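Local coordinates for protein epidermin leader peptide processing serine protease EpiP (Staphylococcus aureus subsp. aureus, PDB 3QFH) that probably cleaves the leader peptide from the precursor of the lantibiotic epidermin, acting as a subtilisin-like serine endopeptidase, at residues 276-281 / 327-332; 336-341 / 387-392. All coordinates share one frame; numbering follows the deposited sequence.

Interaction 1: 276-281 / 327-332; sequences AAAGND and EFSNFG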
loop_
_atom_site.group_PDB
_atom_site.type_symbol
_atom_site.label_atom_id
_atom_site.label_comp_id
_atom_site.label_asym_id
_atom_site.label_seq_id
_atom_site.Cartn_x
_atom_site.Cartn_y
_atom_site.Cartn_z
ATOM N N ALA A 276 3.344 -2.284 -3.539
ATOM C CA ALA A 276 1.919 -2.235 -3.607
ATOM C C ALA A 276 1.305 -3.627 -3.582
ATOM O O ALA A 276 1.840 -4.569 -4.156
ATOM C CB ALA A 276 1.514 -1.520 -4.903
ATOM N N ALA A 277 0.160 -3.726 -2.941
ATOM C CA ALA A 277 -0.572 -4.979 -2.870
ATOM C C ALA A 277 -1.329 -5.232 -4.155
ATOM O O ALA A 277 -1.945 -4.326 -4.710
ATOM C CB ALA A 277 -1.574 -4.950 -1.716
ATOM N N ALA A 278 -1.294 -6.475 -4.608
ATOM C CA ALA A 278 -2.113 -6.877 -5.719
ATOM C C ALA A 278 -3.542 -6.836 -5.168
ATOM O O ALA A 278 -3.738 -6.805 -3.952
ATOM C CB ALA A 278 -1.757 -8.272 -6.169
ATOM N N GLY A 279 -4.531 -6.813 -6.054
ATOM C CA GLY A 279 -5.922 -6.778 -5.624
ATOM C C GLY A 279 -6.315 -8.114 -5.033
ATOM O O GLY A 279 -5.581 -9.119 -5.178
ATOM N N ASN A 280 -7.480 -8.124 -4.385
ATOM C CA ASN A 280 -8.001 -9.292 -3.724
ATOM C C ASN A 280 -9.260 -9.861 -4.381
ATOM O O ASN A 280 -10.131 -10.346 -3.701
ATOM C CB ASN A 280 -8.300 -8.959 -2.254
ATOM C CG ASN A 280 -7.046 -8.668 -1.454
ATOM O OD1 ASN A 280 -6.488 -9.561 -0.834
ATOM N ND2 ASN A 280 -6.568 -7.438 -1.518
ATOM N N ASP A 281 -9.339 -9.835 -5.698
ATOM C CA ASP A 281 -10.535 -10.323 -6.389
ATOM C C ASP A 281 -10.292 -11.562 -7.210
ATOM O O ASP A 281 -11.146 -11.974 -7.982
ATOM C CB ASP A 281 -11.084 -9.204 -7.251
ATOM C CG ASP A 281 -11.496 -8.015 -6.424
ATOM O OD1 ASP A 281 -12.327 -8.193 -5.521
ATOM O OD2 ASP A 281 -10.988 -6.909 -6.662
ATOM N N GLU A 327 -6.440 -17.918 -3.336
ATOM C CA GLU A 327 -7.553 -17.889 -4.294
ATOM C C GLU A 327 -8.057 -16.460 -4.555
ATOM O O GLU A 327 -8.569 -16.157 -5.625
ATOM C CB GLU A 327 -8.711 -18.800 -3.841
ATOM C CG GLU A 327 -9.500 -18.343 -2.612
ATOM C CD GLU A 327 -8.796 -18.556 -1.274
ATOM O OE1 GLU A 327 -9.425 -18.203 -0.255
ATOM O OE2 GLU A 327 -7.639 -19.057 -1.222
ATOM N N PHE A 328 -7.889 -15.581 -3.581
ATOM C CA PHE A 328 -8.336 -14.205 -3.732
ATOM C C PHE A 328 -7.284 -13.287 -4.361
ATOM O O PHE A 328 -7.561 -12.133 -4.632
ATOM C CB PHE A 328 -8.731 -13.634 -2.364
ATOM C CG PHE A 328 -7.648 -13.764 -1.287
ATOM C CD1 PHE A 328 -7.794 -14.687 -0.253
ATOM C CD2 PHE A 328 -6.529 -12.962 -1.294
ATOM C CE1 PHE A 328 -6.839 -14.823 0.729
ATOM C CE2 PHE A 328 -5.553 -13.077 -0.300
ATOM C CZ PHE A 328 -5.707 -14.015 0.714
ATOM N N SER A 329 -6.068 -13.772 -4.597
ATOM C CA SER A 329 -5.035 -12.879 -5.116
ATOM C C SER A 329 -5.159 -12.585 -6.604
ATOM O O SER A 329 -5.286 -13.483 -7.424
ATOM C CB SER A 329 -3.632 -13.442 -4.865
ATOM O OG SER A 329 -2.640 -12.438 -5.148
ATOM N N ASN A 330 -5.143 -11.320 -6.953
ATOM C CA ASN A 330 -5.040 -10.980 -8.355
ATOM C C ASN A 330 -3.662 -11.478 -8.819
ATOM O O ASN A 330 -2.761 -11.761 -8.000
ATOM C CB ASN A 330 -5.161 -9.473 -8.590
ATOM C CG ASN A 330 -6.591 -8.954 -8.445
ATOM O OD1 ASN A 330 -7.540 -9.692 -8.108
ATOM N ND2 ASN A 330 -6.754 -7.672 -8.723
ATOM N N PHE A 331 -3.512 -11.615 -10.124
ATOM C CA PHE A 331 -2.266 -12.050 -10.717
ATOM C C PHE A 331 -2.266 -11.729 -12.208
ATOM O O PHE A 331 -3.234 -11.164 -12.738
ATOM C CB PHE A 331 -2.128 -13.556 -10.540
ATOM C CG PHE A 331 -3.182 -14.344 -11.259
ATOM C CD1 PHE A 331 -2.903 -14.951 -12.477
ATOM C CD2 PHE A 331 -4.467 -14.458 -10.732
ATOM C CE1 PHE A 331 -3.872 -15.665 -13.148
ATOM C CE2 PHE A 331 -5.448 -15.177 -11.399
ATOM C CZ PHE A 331 -5.145 -15.781 -12.616
ATOM N N GLY A 332 -1.188 -12.125 -12.876
ATOM C CA GLY A 332 -1.073 -12.001 -14.318
ATOM C C GLY A 332 0.302 -11.610 -14.809
ATOM O O GLY A 332 1.135 -11.102 -14.045
#
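N330 clasps the backbone of G279 and D281 from both ends of its own residue: its amide N donates to G279 O, and its side-chain OD1 accepts from D281 N. The grasped segment, 276-281, is the AAAGN motif of the subtilases, where strand 273-277 of the central parallel sheet runs out into a loop. By analogy with subtilisin, N280 is probably the asparagine of the oxyanion hole. The bond from N330 N to G279 O is 2.9 Å long and nearly straight, 169° at the hydrogen, though the donor stands above the plane of the G279 carbonyl. The bond from D281 N to N330 OD1 is 3.0 Å and more bent. With CG anti to its own carbonyl carbon (chi1 -75°), N330 lays its amide along the G279 backbone, ND2 resting 3.3 Å from G279 CA where no side chain intervenes. A278 CB packs against N330 O at 4.1 Å. The side chains of N280 and F328 lie side by side and point the same way, their planes 30° apart.

Second-shell residues fix both asparagines. N330 ND2 is taken up by D305 OD2 and Y238 OH, and OD1 also receives I283 N, so this buried amide is held at both ends; Y238 OH meets D281 OD2 as well. N280 OD1 accepts T382 N at the start of helix 382-400, which fixes the turn of its amide, and that same OD1 sits 3.4 Å from F328 CD2.

Interaction 2: 336-341 / 387-392; sequences TDIAAP and PKVSGA
The pyrrolidine ring of P341 meets K388 at one corner, its CD 3.9 Å from K388 CD where the two side chains cross at a slant; W103, D104 and I108 of helix 103-108 and T319 of strand 314-319 also touch this proline. The other flat group that matters is the P341 carbonyl: K388 NZ approaches P341 O to 3.0 Å, a little out of the carbonyl plane, with a C=O...N angle of 155°.

Away from the lysine tip, toward I338, the contact is aliphatic. A340 CB fits between two helix residues, 4.0 Å from K388 CB and 4.0 Å from V389 CG2. The same CG2 methyl of V389 touches I338 CG2, and the two branched side chains slide past each other in opposite directions. V389 CG1 is anti to the backbone N, which brings CG2 against both A340 CB and I338 CG2. V316 and L413 each touch both I338 and V389 and extend this apolar layer.

The arrangement is the packing of a helix on an alpha/beta sheet of subtilisin-like fold: strand 338-341, an outermost strand of the parallel sheet, lies beside helix 382-400, their local axes 8.3 Å apart and crossing at 110°. I338 and A340, alternate residues, both face the helix.

K388 runs extended until its last torsion, where it bends (chi4 64°). Four oxygens surround the buried NZ: P341 O, Q184 OE1, L384 O and the salt-bridged D104 OD2, and its three N-H must be shared among them. Such surroundings, one oxygen being charged, would probably keep this lysine protonated and let its charge tie the strand to helices 382-400, 177-186 and 103-108.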
loop_
_atom_site.group_PDB
_atom_site.type_symbol
_atom_site.label_atom_id
_atom_site.label_comp_id
_atom_site.label_asym_id
_atom_site.label_seq_id
_atom_site.Cartn_x
_atom_site.Cartn_y
_atom_site.Cartn_z
ATOM N N THR A 336 2.341 -9.294 -11.397
ATOM C CA THR A 336 2.968 -9.823 -10.184
ATOM C C THR A 336 4.508 -9.856 -10.280
ATOM O O THR A 336 5.055 -10.413 -11.234
ATOM C CB THR A 336 2.467 -11.247 -9.927
ATOM O OG1 THR A 336 1.038 -11.239 -9.888
ATOM C CG2 THR A 336 3.016 -11.802 -8.625
ATOM N N ASP A 337 5.182 -9.263 -9.290
ATOM C CA ASP A 337 6.650 -9.276 -9.205
ATOM C C ASP A 337 7.185 -10.299 -8.202
ATOM O O ASP A 337 8.300 -10.835 -8.370
ATOM C CB ASP A 337 7.151 -7.888 -8.792
ATOM C CG ASP A 337 6.857 -6.832 -9.850
ATOM O OD1 ASP A 337 7.216 -7.056 -11.021
ATOM O OD2 ASP A 337 6.271 -5.782 -9.525
ATOM N N ILE A 338 6.381 -10.561 -7.171
ATOM C CA ILE A 338 6.754 -11.407 -6.072
ATOM C C ILE A 338 5.502 -11.793 -5.275
ATOM O O ILE A 338 4.464 -11.171 -5.388
ATOM C CB ILE A 338 7.739 -10.626 -5.157
ATOM C CG1 ILE A 338 8.383 -11.520 -4.102
ATOM C CG2 ILE A 338 7.033 -9.456 -4.508
ATOM C CD1 ILE A 338 9.607 -10.883 -3.431
ATOM N N ALA A 339 5.619 -12.821 -4.455
ATOM C CA ALA A 339 4.530 -13.235 -3.606
ATOM C C ALA A 339 5.016 -13.443 -2.167
ATOM O O ALA A 339 6.158 -13.817 -1.931
ATOM C CB ALA A 339 3.917 -14.516 -4.148
ATOM N N ALA A 340 4.150 -13.172 -1.200
ATOM C CA ALA A 340 4.463 -13.433 0.205
ATOM C C ALA A 340 3.176 -14.021 0.814
ATOM O O ALA A 340 2.097 -13.849 0.239
ATOM C CB ALA A 340 4.892 -12.162 0.918
ATOM N N PRO A 341 3.283 -14.735 1.949
ATOM C CA PRO A 341 2.089 -15.336 2.597
ATOM C C PRO A 341 1.037 -14.321 3.040
ATOM O O PRO A 341 1.331 -13.366 3.793
ATOM C CB PRO A 341 2.680 -16.029 3.823
ATOM C CG PRO A 341 4.113 -16.307 3.443
ATOM C CD PRO A 341 4.523 -15.114 2.647
ATOM N N PRO A 387 3.338 -6.107 3.366
ATOM C CA PRO A 387 4.268 -5.591 4.383
ATOM C C PRO A 387 5.463 -6.480 4.629
ATOM O O PRO A 387 6.515 -5.971 5.078
ATOM C CB PRO A 387 3.399 -5.484 5.653
ATOM C CG PRO A 387 2.168 -6.285 5.345
ATOM C CD PRO A 387 1.963 -6.148 3.876
ATOM N N LYS A 388 5.322 -7.781 4.341
ATOM C CA LYS A 388 6.436 -8.730 4.477
ATOM C C LYS A 388 7.559 -8.402 3.484
ATOM O O LYS A 388 8.762 -8.443 3.824
ATOM C CB LYS A 388 5.943 -10.176 4.286
ATOM C CG LYS A 388 5.000 -10.679 5.381
ATOM C CD LYS A 388 4.686 -12.165 5.177
ATOM C CE LYS A 388 3.800 -12.721 6.286
ATOM N NZ LYS A 388 2.478 -12.067 6.283
ATOM N N VAL A 389 7.153 -8.049 2.263
ATOM C CA VAL A 389 8.070 -7.649 1.218
ATOM C C VAL A 389 8.660 -6.285 1.544
ATOM O O VAL A 389 9.869 -6.079 1.359
ATOM C CB VAL A 389 7.402 -7.641 -0.169
ATOM C CG1 VAL A 389 8.331 -7.045 -1.235
ATOM C CG2 VAL A 389 6.947 -9.065 -0.554
ATOM N N SER A 390 7.840 -5.347 2.027
ATOM C CA SER A 390 8.374 -4.020 2.397
ATOM C C SER A 390 9.436 -4.175 3.488
ATOM O O SER A 390 10.521 -3.569 3.429
ATOM C CB SER A 390 7.283 -3.066 2.898
ATOM O OG SER A 390 6.349 -2.740 1.881
ATOM N N GLY A 391 9.110 -4.943 4.514
ATOM C CA GLY A 391 10.065 -5.200 5.593
ATOM C C GLY A 391 11.363 -5.812 5.099
ATOM O O GLY A 391 12.449 -5.411 5.528
ATOM N N ALA A 392 11.250 -6.782 4.187
ATOM C CA ALA A 392 12.404 -7.454 3.609
ATOM C C ALA A 392 13.317 -6.467 2.876
ATOM O O ALA A 392 14.565 -6.506 3.031
ATOM C CB ALA A 392 11.945 -8.606 2.658
#

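How the interactions relate
The two interactions lie in series along the chain, their centres 12 Å apart, and meet at the joint between 327-332 and 336-341, where F331 CA packs 3.5 Å from T336 OG1. Both reach the same parallel sheet, and strand 314-319 runs between them: V316 bonds the backbone of A278 in interaction 1 and touches I338 and V389 in interaction 2. Helix 382-400 is the second link. Its first residue, T382, holds N280, the next, S383, is the probable nucleophile of a triad with H177 and D130, and K388 and V389 follow about a turn and a half later. Interaction 1 thus borders the likely catalytic centre, while interaction 2 packs the same helix against the sheet edge.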